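Local structure of phosphoribosylaminoimidazole carboxylase, ATPase subunit (Thermotoga maritima, 3AX6) at residues Lys313-Leu319 / Ile367-Glu373; Ala324-Leu328 / Lys360-Ala364; Ile190-Pro194 / Thr275-Gln280; Leu305-Tyr311 / Thr338-Met344. The protein probably catalyses the ATP-dependent carboxylation of 5-aminoimidazole ribonucleotide with bicarbonate to N5-carboxyaminoimidazole ribonucleotide, a step of purine biosynthesis. All coordinates share one frame; numbering follows the deposited sequence.

Contact 1: Lys313-Leu319 / Ile367-Glu373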
loop_
_atom_site.group_PDB
_atom_site.type_symbol
_atom_site.label_atom_id
_atom_site.label_comp_id
_atom_site.label_asym_id
_atom_site.label_seq_id
_atom_site.Cartn_x
_atom_site.Cartn_y
_atom_site.Cartn_z
ATOM N N LYS A 313 6.685 -19.655 16.366
ATOM C CA LYS A 313 6.977 -18.955 15.114
ATOM C C LYS A 313 5.943 -19.260 14.041
ATOM O O LYS A 313 5.724 -20.420 13.689
ATOM C CB LYS A 313 8.375 -19.321 14.605
ATOM C CG LYS A 313 9.492 -18.830 15.510
ATOM C CD LYS A 313 10.873 -19.157 14.959
ATOM C CE LYS A 313 11.954 -18.692 15.923
ATOM N NZ LYS A 313 13.327 -18.916 15.397
ATOM N N PRO A 314 5.306 -18.212 13.496
ATOM C CA PRO A 314 4.281 -18.334 12.459
ATOM C C PRO A 314 4.799 -19.045 11.219
ATOM O O PRO A 314 5.973 -18.927 10.874
ATOM C CB PRO A 314 3.912 -16.882 12.157
ATOM C CG PRO A 314 4.329 -16.134 13.395
ATOM C CD PRO A 314 5.623 -16.796 13.738
ATOM N N ALA A 315 3.912 -19.778 10.558
ATOM C CA ALA A 315 4.239 -20.500 9.334
ATOM C C ALA A 315 2.954 -20.620 8.511
ATOM O O ALA A 315 1.890 -20.946 9.047
ATOM C CB ALA A 315 4.791 -21.877 9.664
ATOM N N LEU A 316 3.052 -20.349 7.214
ATOM C CA LEU A 316 1.891 -20.402 6.340
ATOM C C LEU A 316 1.764 -21.679 5.521
ATOM O O LEU A 316 2.760 -22.275 5.113
ATOM C CB LEU A 316 1.921 -19.216 5.383
ATOM C CG LEU A 316 1.713 -17.832 5.980
ATOM C CD1 LEU A 316 2.162 -16.780 4.977
ATOM C CD2 LEU A 316 0.246 -17.650 6.341
ATOM N N ILE A 317 0.524 -22.097 5.290
ATOM C CA ILE A 317 0.261 -23.265 4.469
ATOM C C ILE A 317 -0.830 -22.897 3.472
ATOM O O ILE A 317 -1.768 -22.177 3.803
ATOM C CB ILE A 317 -0.203 -24.504 5.288
ATOM C CG1 ILE A 317 -1.624 -24.297 5.812
ATOM C CG2 ILE A 317 0.773 -24.781 6.424
ATOM C CD1 ILE A 317 -2.177 -25.510 6.528
ATOM N N GLY A 318 -0.681 -23.385 2.245
ATOM C CA GLY A 318 -1.654 -23.118 1.203
ATOM C C GLY A 318 -1.371 -21.881 0.367
ATOM O O GLY A 318 -2.179 -21.519 -0.483
ATOM N N LEU A 319 -0.225 -21.241 0.583
ATOM C CA LEU A 319 0.094 -20.033 -0.164
ATOM C C LEU A 319 0.022 -20.210 -1.673
ATOM O O LEU A 319 -0.676 -19.455 -2.342
ATOM C CB LEU A 319 1.476 -19.493 0.222
ATOM C CG LEU A 319 1.784 -18.109 -0.372
ATOM C CD1 LEU A 319 0.712 -17.127 0.058
ATOM C CD2 LEU A 319 3.154 -17.622 0.071
ATOM N N ILE A 367 -7.846 -23.179 2.579
ATOM C CA ILE A 367 -6.499 -23.454 2.086
ATOM C C ILE A 367 -5.397 -22.692 2.828
ATOM O O ILE A 367 -4.378 -23.271 3.207
ATOM C CB ILE A 367 -6.419 -23.124 0.578
ATOM C CG1 ILE A 367 -7.395 -24.021 -0.186
ATOM C CG2 ILE A 367 -4.998 -23.290 0.064
ATOM C CD1 ILE A 367 -7.450 -23.742 -1.677
ATOM N N LEU A 368 -5.595 -21.388 3.007
ATOM C CA LEU A 368 -4.627 -20.552 3.704
ATOM C C LEU A 368 -4.743 -20.763 5.199
ATOM O O LEU A 368 -5.829 -20.640 5.759
ATOM C CB LEU A 368 -4.873 -19.075 3.393
ATOM C CG LEU A 368 -3.978 -18.446 2.331
ATOM C CD1 LEU A 368 -4.317 -16.969 2.177
ATOM C CD2 LEU A 368 -2.522 -18.627 2.735
ATOM N N LYS A 369 -3.629 -21.072 5.853
ATOM C CA LYS A 369 -3.653 -21.291 7.290
ATOM C C LYS A 369 -2.357 -20.904 7.985
ATOM O O LYS A 369 -1.268 -21.222 7.512
ATOM C CB LYS A 369 -3.987 -22.755 7.583
ATOM C CG LYS A 369 -5.341 -23.168 7.036
ATOM C CD LYS A 369 -5.793 -24.523 7.540
ATOM C CE LYS A 369 -7.201 -24.833 7.045
ATOM N NZ LYS A 369 -8.161 -23.741 7.393
ATOM N N VAL A 370 -2.487 -20.196 9.101
ATOM C CA VAL A 370 -1.337 -19.778 9.887
ATOM C C VAL A 370 -1.085 -20.870 10.910
ATOM O O VAL A 370 -1.927 -21.159 11.751
ATOM C CB VAL A 370 -1.604 -18.459 10.616
ATOM C CG1 VAL A 370 -0.381 -18.059 11.429
ATOM C CG2 VAL A 370 -1.968 -17.378 9.611
ATOM N N VAL A 371 0.089 -21.475 10.817
ATOM C CA VAL A 371 0.496 -22.565 11.687
ATOM C C VAL A 371 1.809 -22.193 12.377
ATOM O O VAL A 371 2.271 -21.058 12.270
ATOM C CB VAL A 371 0.630 -23.858 10.826
ATOM C CG1 VAL A 371 1.569 -24.866 11.456
ATOM C CG2 VAL A 371 -0.746 -24.474 10.642
ATOM N N SER A 372 2.391 -23.134 13.108
ATOM C CA SER A 372 3.648 -22.895 13.796
ATOM C C SER A 372 4.778 -23.555 13.026
ATOM O O SER A 372 4.584 -24.568 12.348
ATOM C CB SER A 372 3.611 -23.483 15.203
ATOM O OG SER A 372 3.715 -24.895 15.151
ATOM N N GLU A 373 5.963 -22.973 13.146
ATOM C CA GLU A 373 7.146 -23.496 12.488
ATOM C C GLU A 373 7.717 -24.605 13.375
ATOM O O GLU A 373 8.774 -24.368 14.003
ATOM C CB GLU A 373 8.170 -22.376 12.314
ATOM C CG GLU A 373 9.256 -22.658 11.299
ATOM C CD GLU A 373 10.296 -21.560 11.269
ATOM O OE1 GLU A 373 9.899 -20.372 11.280
ATOM O OE2 GLU A 373 11.504 -21.883 11.229
#

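Contact 2: Ala324-Leu328 / Lys360-Ala364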
loop_
_atom_site.group_PDB
_atom_site.type_symbol
_atom_site.label_atom_id
_atom_site.label_comp_id
_atom_site.label_asym_id
_atom_site.label_seq_id
_atom_site.Cartn_x
_atom_site.Cartn_y
_atom_site.Cartn_z
ATOM N N ALA A 324 -2.966 -19.042 -6.477
ATOM C CA ALA A 324 -3.332 -19.523 -7.805
ATOM C C ALA A 324 -4.715 -18.992 -8.154
ATOM O O ALA A 324 -5.135 -19.038 -9.307
ATOM C CB ALA A 324 -3.331 -21.048 -7.846
ATOM N N ILE A 325 -5.416 -18.488 -7.144
ATOM C CA ILE A 325 -6.749 -17.931 -7.345
ATOM C C ILE A 325 -6.631 -16.455 -7.742
ATOM O O ILE A 325 -6.154 -15.628 -6.961
ATOM C CB ILE A 325 -7.603 -18.049 -6.056
ATOM C CG1 ILE A 325 -7.630 -19.503 -5.586
ATOM C CG2 ILE A 325 -9.022 -17.551 -6.319
ATOM C CD1 ILE A 325 -8.478 -19.747 -4.342
ATOM N N GLU A 326 -7.070 -16.134 -8.960
ATOM C CA GLU A 326 -7.006 -14.768 -9.469
ATOM C C GLU A 326 -7.770 -13.769 -8.608
ATOM O O GLU A 326 -8.927 -13.986 -8.264
ATOM C CB GLU A 326 -7.536 -14.700 -10.903
ATOM C CG GLU A 326 -7.493 -13.291 -11.470
ATOM C CD GLU A 326 -7.905 -13.217 -12.922
ATOM O OE1 GLU A 326 -9.062 -13.590 -13.239
ATOM O OE2 GLU A 326 -7.070 -12.776 -13.746
ATOM N N GLY A 327 -7.112 -12.664 -8.278
ATOM C CA GLY A 327 -7.740 -11.645 -7.459
ATOM C C GLY A 327 -7.429 -11.798 -5.979
ATOM O O GLY A 327 -7.717 -10.900 -5.193
ATOM N N LEU A 328 -6.845 -12.930 -5.598
ATOM C CA LEU A 328 -6.492 -13.190 -4.201
ATOM C C LEU A 328 -5.146 -12.541 -3.874
ATOM O O LEU A 328 -4.167 -12.740 -4.587
ATOM C CB LEU A 328 -6.399 -14.709 -3.964
ATOM C CG LEU A 328 -6.069 -15.446 -2.642
ATOM C CD1 LEU A 328 -5.025 -14.706 -1.820
ATOM C CD2 LEU A 328 -7.325 -15.666 -1.832
ATOM N N LYS A 360 -14.557 -17.597 -4.259
ATOM C CA LYS A 360 -13.114 -17.775 -4.223
ATOM C C LYS A 360 -12.600 -17.644 -2.796
ATOM O O LYS A 360 -11.800 -18.464 -2.335
ATOM C CB LYS A 360 -12.431 -16.735 -5.106
ATOM C CG LYS A 360 -12.707 -16.869 -6.593
ATOM C CD LYS A 360 -12.020 -15.745 -7.348
ATOM C CE LYS A 360 -12.258 -15.824 -8.843
ATOM N NZ LYS A 360 -11.476 -14.782 -9.576
ATOM N N ALA A 361 -13.075 -16.620 -2.095
ATOM C CA ALA A 361 -12.647 -16.363 -0.727
ATOM C C ALA A 361 -12.923 -17.525 0.214
ATOM O O ALA A 361 -12.045 -17.927 0.979
ATOM C CB ALA A 361 -13.308 -15.103 -0.201
ATOM N N LEU A 362 -14.141 -18.061 0.166
ATOM C CA LEU A 362 -14.509 -19.177 1.037
ATOM C C LEU A 362 -13.729 -20.433 0.691
ATOM O O LEU A 362 -13.425 -21.249 1.557
ATOM C CB LEU A 362 -16.007 -19.458 0.940
ATOM C CG LEU A 362 -16.901 -18.329 1.450
ATOM C CD1 LEU A 362 -18.355 -18.796 1.451
ATOM C CD2 LEU A 362 -16.462 -17.929 2.860
ATOM N N ARG A 363 -13.409 -20.577 -0.588
ATOM C CA ARG A 363 -12.653 -21.721 -1.068
ATOM C C ARG A 363 -11.214 -21.631 -0.555
ATOM O O ARG A 363 -10.605 -22.642 -0.193
ATOM C CB ARG A 363 -12.677 -21.733 -2.595
ATOM C CG ARG A 363 -12.002 -22.925 -3.240
ATOM C CD ARG A 363 -12.398 -23.005 -4.701
ATOM N NE ARG A 363 -12.001 -21.808 -5.428
ATOM C CZ ARG A 363 -12.433 -21.499 -6.646
ATOM N NH1 ARG A 363 -13.283 -22.303 -7.271
ATOM N NH2 ARG A 363 -12.019 -20.387 -7.240
ATOM N N ALA A 364 -10.682 -20.411 -0.519
ATOM C CA ALA A 364 -9.321 -20.178 -0.051
ATOM C C ALA A 364 -9.247 -20.136 1.479
ATOM O O ALA A 364 -8.189 -20.362 2.063
ATOM C CB ALA A 364 -8.791 -18.875 -0.634
#

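Contact 3: Ile190-Pro194 / Thr275-Gln280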
loop_
_atom_site.group_PDB
_atom_site.type_symbol
_atom_site.label_atom_id
_atom_site.label_comp_id
_atom_site.label_asym_id
_atom_site.label_seq_id
_atom_site.Cartn_x
_atom_site.Cartn_y
_atom_site.Cartn_z
ATOM N N ILE A 190 -17.067 15.622 4.853
ATOM C CA ILE A 190 -17.328 14.208 5.147
ATOM C C ILE A 190 -17.020 13.338 3.931
ATOM O O ILE A 190 -17.154 13.773 2.793
ATOM C CB ILE A 190 -18.814 13.934 5.563
ATOM C CG1 ILE A 190 -19.758 14.402 4.457
ATOM C CG2 ILE A 190 -19.143 14.627 6.880
ATOM C CD1 ILE A 190 -21.244 14.184 4.750
ATOM N N ALA A 191 -16.597 12.107 4.190
ATOM C CA ALA A 191 -16.269 11.148 3.143
ATOM C C ALA A 191 -16.877 9.816 3.569
ATOM O O ALA A 191 -16.482 9.242 4.577
ATOM C CB ALA A 191 -14.754 11.019 3.010
ATOM N N CYS A 192 -17.843 9.323 2.809
ATOM C CA CYS A 192 -18.488 8.074 3.180
ATOM C C CYS A 192 -18.115 6.932 2.244
ATOM O O CYS A 192 -18.108 7.082 1.025
ATOM C CB CYS A 192 -20.010 8.261 3.213
ATOM S SG CYS A 192 -20.906 6.890 3.996
ATOM N N TYR A 193 -17.810 5.786 2.838
ATOM C CA TYR A 193 -17.425 4.599 2.089
ATOM C C TYR A 193 -18.621 3.732 1.775
ATOM O O TYR A 193 -19.721 3.981 2.251
ATOM C CB TYR A 193 -16.398 3.789 2.889
ATOM C CG TYR A 193 -14.999 4.356 2.788
ATOM C CD1 TYR A 193 -14.166 4.035 1.717
ATOM C CD2 TYR A 193 -14.522 5.250 3.743
ATOM C CE1 TYR A 193 -12.892 4.592 1.607
ATOM C CE2 TYR A 193 -13.259 5.812 3.639
ATOM C CZ TYR A 193 -12.449 5.482 2.573
ATOM O OH TYR A 193 -11.202 6.051 2.485
ATOM N N PRO A 194 -18.430 2.717 0.928
ATOM C CA PRO A 194 -19.578 1.861 0.629
ATOM C C PRO A 194 -19.963 1.123 1.919
ATOM O O PRO A 194 -19.157 1.011 2.848
ATOM C CB PRO A 194 -19.028 0.910 -0.432
ATOM C CG PRO A 194 -17.980 1.738 -1.121
ATOM C CD PRO A 194 -17.298 2.424 0.029
ATOM N N THR A 275 -8.940 5.566 -2.083
ATOM C CA THR A 275 -8.132 5.885 -0.910
ATOM C C THR A 275 -8.484 4.993 0.280
ATOM O O THR A 275 -9.648 4.875 0.680
ATOM C CB THR A 275 -8.235 7.397 -0.506
ATOM O OG1 THR A 275 -8.726 7.516 0.830
ATOM C CG2 THR A 275 -9.119 8.149 -1.437
ATOM N N SER A 276 -7.467 4.350 0.837
ATOM C CA SER A 276 -7.663 3.447 1.963
ATOM C C SER A 276 -8.087 4.177 3.238
ATOM O O SER A 276 -7.824 5.374 3.408
ATOM C CB SER A 276 -6.384 2.661 2.244
ATOM O OG SER A 276 -5.476 3.448 2.988
ATOM N N GLN A 277 -8.722 3.432 4.138
ATOM C CA GLN A 277 -9.199 3.983 5.398
ATOM C C GLN A 277 -8.068 4.585 6.225
ATOM O O GLN A 277 -8.293 5.507 7.007
ATOM C CB GLN A 277 -9.917 2.901 6.213
ATOM C CG GLN A 277 -9.002 1.844 6.820
ATOM C CD GLN A 277 -9.741 0.951 7.798
ATOM O OE1 GLN A 277 -10.636 1.410 8.513
ATOM N NE2 GLN A 277 -9.367 -0.323 7.849
ATOM N N PHE A 278 -6.857 4.065 6.043
ATOM C CA PHE A 278 -5.690 4.545 6.779
ATOM C C PHE A 278 -5.170 5.874 6.238
ATOM O O PHE A 278 -4.775 6.748 7.007
ATOM C CB PHE A 278 -4.602 3.476 6.763
ATOM C CG PHE A 278 -4.977 2.238 7.526
ATOM C CD1 PHE A 278 -4.910 2.218 8.920
ATOM C CD2 PHE A 278 -5.422 1.101 6.861
ATOM C CE1 PHE A 278 -5.281 1.079 9.636
ATOM C CE2 PHE A 278 -5.792 -0.038 7.563
ATOM C CZ PHE A 278 -5.724 -0.053 8.953
ATOM N N GLU A 279 -5.164 6.031 4.920
ATOM C CA GLU A 279 -4.746 7.298 4.345
ATOM C C GLU A 279 -5.826 8.316 4.716
ATOM O O GLU A 279 -5.538 9.444 5.102
ATOM C CB GLU A 279 -4.666 7.222 2.819
ATOM C CG GLU A 279 -4.289 8.553 2.192
ATOM C CD GLU A 279 -4.380 8.552 0.688
ATOM O OE1 GLU A 279 -4.213 7.475 0.085
ATOM O OE2 GLU A 279 -4.601 9.632 0.109
ATOM N N GLN A 280 -7.078 7.891 4.591
ATOM C CA GLN A 280 -8.228 8.741 4.881
ATOM C C GLN A 280 -8.167 9.281 6.307
ATOM O O GLN A 280 -8.436 10.463 6.551
ATOM C CB GLN A 280 -9.521 7.944 4.675
ATOM C CG GLN A 280 -10.769 8.795 4.526
ATOM C CD GLN A 280 -10.767 9.598 3.237
ATOM O OE1 GLN A 280 -10.022 10.568 3.092
ATOM N NE2 GLN A 280 -11.592 9.184 2.286
#

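Contact 4: Leu305-Tyr311 / Thr338-Met344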
loop_
_atom_site.group_PDB
_atom_site.type_symbol
_atom_site.label_atom_id
_atom_site.label_comp_id
_atom_site.label_asym_id
_atom_site.label_seq_id
_atom_site.Cartn_x
_atom_site.Cartn_y
_atom_site.Cartn_z
ATOM N N LEU A 305 -6.492 -16.244 11.165
ATOM C CA LEU A 305 -6.240 -16.398 12.590
ATOM C C LEU A 305 -5.370 -17.627 12.784
ATOM O O LEU A 305 -5.404 -18.551 11.976
ATOM C CB LEU A 305 -7.552 -16.595 13.362
ATOM C CG LEU A 305 -8.715 -15.616 13.181
ATOM C CD1 LEU A 305 -9.861 -16.059 14.076
ATOM C CD2 LEU A 305 -8.296 -14.200 13.534
ATOM N N GLY A 306 -4.586 -17.640 13.853
ATOM C CA GLY A 306 -3.744 -18.793 14.104
ATOM C C GLY A 306 -4.617 -20.010 14.327
ATOM O O GLY A 306 -5.603 -19.939 15.050
ATOM N N GLU A 307 -4.266 -21.121 13.694
ATOM C CA GLU A 307 -5.018 -22.359 13.834
ATOM C C GLU A 307 -4.850 -22.913 15.242
ATOM O O GLU A 307 -3.850 -22.634 15.917
ATOM C CB GLU A 307 -4.529 -23.407 12.826
ATOM C CG GLU A 307 -4.902 -23.130 11.377
ATOM C CD GLU A 307 -6.407 -23.038 11.169
ATOM O OE1 GLU A 307 -7.126 -23.995 11.540
ATOM O OE2 GLU A 307 -6.872 -22.007 10.635
ATOM N N GLU A 308 -5.830 -23.698 15.676
ATOM C CA GLU A 308 -5.792 -24.319 16.996
ATOM C C GLU A 308 -4.608 -25.279 17.123
ATOM O O GLU A 308 -4.199 -25.906 16.147
ATOM C CB GLU A 308 -7.084 -25.093 17.251
ATOM C CG GLU A 308 -8.303 -24.233 17.502
ATOM C CD GLU A 308 -9.587 -25.045 17.517
ATOM O OE1 GLU A 308 -9.651 -26.054 18.252
ATOM O OE2 GLU A 308 -10.532 -24.673 16.789
ATOM N N GLY A 309 -4.058 -25.381 18.328
ATOM C CA GLY A 309 -2.953 -26.293 18.564
ATOM C C GLY A 309 -1.605 -25.899 17.996
ATOM O O GLY A 309 -0.709 -26.738 17.878
ATOM N N TYR A 310 -1.450 -24.630 17.641
ATOM C CA TYR A 310 -0.187 -24.145 17.100
ATOM C C TYR A 310 0.269 -22.923 17.867
ATOM O O TYR A 310 -0.501 -21.990 18.059
ATOM C CB TYR A 310 -0.340 -23.813 15.623
ATOM C CG TYR A 310 -0.482 -25.037 14.768
ATOM C CD1 TYR A 310 0.619 -25.843 14.491
ATOM C CD2 TYR A 310 -1.724 -25.416 14.262
ATOM C CE1 TYR A 310 0.491 -27.000 13.730
ATOM C CE2 TYR A 310 -1.863 -26.574 13.497
ATOM C CZ TYR A 310 -0.750 -27.360 13.237
ATOM O OH TYR A 310 -0.879 -28.513 12.491
ATOM N N TYR A 311 1.520 -22.953 18.317
ATOM C CA TYR A 311 2.110 -21.855 19.079
ATOM C C TYR A 311 3.547 -21.653 18.611
ATOM O O TYR A 311 4.157 -22.577 18.087
ATOM C CB TYR A 311 2.108 -22.203 20.568
ATOM C CG TYR A 311 0.748 -22.552 21.113
ATOM C CD1 TYR A 311 -0.013 -21.606 21.801
ATOM C CD2 TYR A 311 0.206 -23.823 20.917
ATOM C CE1 TYR A 311 -1.289 -21.923 22.284
ATOM C CE2 TYR A 311 -1.061 -24.151 21.387
ATOM C CZ TYR A 311 -1.804 -23.200 22.066
ATOM O OH TYR A 311 -3.064 -23.510 22.496
ATOM N N THR A 338 2.550 -16.927 16.740
ATOM C CA THR A 338 1.158 -17.257 16.479
ATOM C C THR A 338 0.536 -17.908 17.712
ATOM O O THR A 338 1.231 -18.507 18.539
ATOM C CB THR A 338 0.989 -18.219 15.288
ATOM O OG1 THR A 338 -0.408 -18.364 14.997
ATOM C CG2 THR A 338 1.561 -19.592 15.613
ATOM N N ARG A 339 -0.782 -17.787 17.810
ATOM C CA ARG A 339 -1.552 -18.330 18.918
ATOM C C ARG A 339 -3.000 -18.531 18.451
ATOM O O ARG A 339 -3.568 -17.672 17.773
ATOM C CB ARG A 339 -1.484 -17.355 20.094
ATOM C CG ARG A 339 -2.366 -17.687 21.272
ATOM C CD ARG A 339 -1.878 -16.922 22.488
ATOM N NE ARG A 339 -0.559 -17.399 22.894
ATOM C CZ ARG A 339 -0.351 -18.375 23.772
ATOM N NH1 ARG A 339 0.886 -18.744 24.066
ATOM N NH2 ARG A 339 -1.375 -18.961 24.376
ATOM N N PRO A 340 -3.612 -19.670 18.806
ATOM C CA PRO A 340 -4.992 -19.938 18.395
ATOM C C PRO A 340 -5.912 -18.719 18.451
ATOM O O PRO A 340 -5.910 -17.964 19.424
ATOM C CB PRO A 340 -5.425 -21.041 19.358
ATOM C CG PRO A 340 -4.158 -21.814 19.550
ATOM C CD PRO A 340 -3.123 -20.717 19.724
ATOM N N TYR A 341 -6.667 -18.519 17.374
ATOM C CA TYR A 341 -7.641 -17.433 17.270
ATOM C C TYR A 341 -7.078 -16.029 17.135
ATOM O O TYR A 341 -7.811 -15.104 16.781
ATOM C CB TYR A 341 -8.607 -17.502 18.457
ATOM C CG TYR A 341 -9.104 -18.911 18.698
ATOM C CD1 TYR A 341 -9.894 -19.568 17.747
ATOM C CD2 TYR A 341 -8.718 -19.620 19.836
ATOM C CE1 TYR A 341 -10.280 -20.906 17.922
ATOM C CE2 TYR A 341 -9.096 -20.954 20.022
ATOM C CZ TYR A 341 -9.872 -21.589 19.062
ATOM O OH TYR A 341 -10.225 -22.906 19.240
ATOM N N ARG A 342 -5.789 -15.857 17.408
ATOM C CA ARG A 342 -5.178 -14.534 17.285
ATOM C C ARG A 342 -5.198 -14.071 15.826
ATOM O O ARG A 342 -5.041 -14.879 14.908
ATOM C CB ARG A 342 -3.730 -14.556 17.777
ATOM C CG ARG A 342 -2.987 -13.260 17.496
ATOM C CD ARG A 342 -1.513 -13.363 17.833
ATOM N NE ARG A 342 -1.274 -13.500 19.266
ATOM C CZ ARG A 342 -0.066 -13.503 19.822
ATOM N NH1 ARG A 342 1.011 -13.375 19.060
ATOM N NH2 ARG A 342 0.065 -13.635 21.136
ATOM N N LYS A 343 -5.393 -12.772 15.616
ATOM C CA LYS A 343 -5.411 -12.222 14.268
ATOM C C LYS A 343 -3.975 -12.093 13.739
ATOM O O LYS A 343 -3.207 -11.244 14.192
ATOM C CB LYS A 343 -6.106 -10.856 14.254
ATOM C CG LYS A 343 -7.604 -10.914 14.514
ATOM C CD LYS A 343 -8.279 -9.557 14.296
ATOM C CE LYS A 343 -9.774 -9.607 14.637
ATOM N NZ LYS A 343 -10.492 -8.315 14.400
HETATM N N MSE A 344 -3.623 -12.944 12.780
HETATM C CA MSE A 344 -2.290 -12.939 12.189
HETATM C C MSE A 344 -2.259 -12.181 10.863
HETATM O O MSE A 344 -1.194 -11.893 10.328
HETATM C CB MSE A 344 -1.818 -14.375 11.970
HETATM C CG MSE A 344 -1.715 -15.193 13.250
HETATM SE SE MSE A 344 -0.537 -14.354 14.530
HETATM C CE MSE A 344 1.159 -15.001 13.837
HETATM O O HOH W 1 -2.024 -20.697 16.011
#

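Contact 1: Lys313-Leu319 / Ile367-Glu373
V371 N meets A315 O at 2.6 Å with its N-H nearly straight (169°), and the same oxygen also takes a CA-H...O contact from V370. The return bond, A315 N to V371 O, is bent and weak, so this antiparallel pair is held mainly from one direction. I317 and K369 make the second hydrogen-bonded pair more evenly: I317 N to K369 O and K369 N to I317 O are both 3.0 Å. Toward the C-terminal end of 367-373, E373 N also bonds K313 O at 2.6 Å.

The side chains sort onto two faces. A315, V371, I317 and K369 share one, where I317 sets its CG1 between the backbone N and the carbonyl carbon (chi1 71°). That turn brings I317 CG1 to K369 CB at only 3.3 Å, tighter than ordinary carbon contact. The other face carries L316 and V370, whose methyls L316 CD2 and V370 CG2 touch at 4.0 Å. At the far end the two backbones close up on G318: its CA lies 3.4 Å from I367 O in a nearly straight CA-H...O contact, and phi there is positive, just before a helix begins.

The L316-V370 face packs inward, L316 on L330 and F332 of strand 328-332, and V370 on M344 of strand 343-350. L316 touches M23, and L319 touches L288, both of the second subunit. On the other face V371 lies against Y310, placing this two-stranded ribbon between the larger sheet, the dimer partner and the loop around Y310.

Contact 2: Ala324-Leu328 / Lys360-Ala364
I325 and K360 carry the apolar part of the contact, their side chains sliding past each other in opposite directions. I325 CG2 rests on the extended methylene chain of the lysine, 3.6 Å from K360 CD, while the other branch reaches along the helix and puts I325 CD1 3.8 Å from A364 CB. L328 comes to the same methyl, with L328 CD2 3.7 Å from A364 CB, so the small side chain of A364 is touched by two branched ones. I325 CD1 also lies at the edge of the R363 guanidinium, near its plane; the charge of R363 itself is met by E359 in a salt bridge.

The polar part is one bond, K360 NZ to E326 O at 3.0 Å. The donor is tilted 32° from the carbonyl plane. All the lysine torsions beyond CG are close to 180°, and that straight chain carries the ammonium past I325 to the turn. D351 forms a salt bridge with the same nitrogen; the E326 carboxylate, with OE1 4.5 Å from K360 NZ, stays beyond salt-bridge range.

Backbone bonding shapes the first segment: L328 N to I325 O closes a type II beta turn, with G327 at its third position and a positive phi, as is classic there. L328 O accepts from R283 of the second subunit. The turn leads into strand 328-332, outermost of its sheet within the chain; helix 354-364 packs on that antiparallel sheet through A361 on V300, V302 and V349, in the PurK C-terminal domain.

Contact 3: Ile190-Pro194 / Thr275-Gln280
Y193 OH is the crowded end of this contact, pressed among T275, the start of helix 277-285 and Q280. It donates to T275 O at 2.7 Å; that oxygen lies in the plane of the ring at its edge, whereas the hydroxyl stands above the carbonyl plane, 43° out of it. Q280 NE2 approaches the tyrosine hydroxyl, 3.2 Å from Y193 OH, in a bent, weak bond. The glutamine runs antiparallel to the tyrosine side chain, with ring and amide planes 58° apart, and Q280 CB and CG both lie close to the hydroxyl. A bend at chi2 (68°) turns its amide toward Y193 and A191; NE2 has its stronger partner elsewhere, in G291 O.

Two residues earlier in the strand the fit relaxes to a single touch, A191 CB to Q280 NE2 at 3.7 Å. On the looser side, S276 points away from the strand and, as N-cap, accepts from E279 N at its OG (3.2 Å). E279 is partly exposed; it forms a salt bridge with R283 and packs on S329 of the second subunit.

Y193 is further packed by Y268 and T269 of helix 268-272. The whole is a buried strand-to-helix joint: a tyrosine from strand 190-198 of the large antiparallel sheet bonds to the carbonyl of T275, the residue before the N-cap S276, in the ATP-grasp domain, away from the ADP site.

Contact 4: Leu305-Tyr311 / Thr338-Met344
T338 meets the first segment through water 1 and its own backbone. T338 OG1 donates to the water at 3.0 Å, and the water in turn donates to E307 O at 2.7 Å and to Y310 O at 2.9 Å, so one molecule ties together the two ends of the E307-Y310 turn and the threonine; T338 O also receives a CA-H...O contact from Y311. R339 bends at chi3 (-67°), which brings its guanidinium to the edge of the Y311 ring; the two planes are 64° apart, and Y311 CD1 lies over one face of the guanidinium. P340 comes over a face of that ring instead, P340 CD 3.4 Å from Y311 CE1, the two side chains crossing at about a right angle.

R339 to R342 form a type II beta turn, closed by R342 N on R339 O, that leads into strand 343-350. This strand pairs antiparallel with 299-305 in the large sheet, and the pairing runs out here. Y341 N donates to G306 O at 2.9 Å. R342 O accepts from G306 N at 3.0 Å and takes a CA-H...O contact from L305 as well. K343 then lies beside L305, both pointing the same way, with K343 CG tight against L305 CD2 at 3.5 Å. In the selenomethionine M344, CG lies 3.8 Å from G306 N and also rests against V370 of strand 369-372.

Overall arrangement
Contact 3 is the buried one, in the ATP-grasp domain about 30 Å, centre to centre, from contacts 1 and 4, though it reaches the same antiparallel sheet as contact 4; it relies on a tyrosine hydroxyl and a glutamine. Contact 1 lies on the surface, and its polar bonds across the segments are all backbone. Contact 4, partly buried, adds a bridging water and ring packing. Contacts 1 and 4 touch, V370 O probably accepting from E307 N while Y310 packs on V371 and S372. In contact 2, also partly buried, a lysine and the branched I325 and L328 against A364 seat helix 354-364, which strand 369-372 follows. Contacts 1, 2 and 3 reach the second subunit; contact 4 does not.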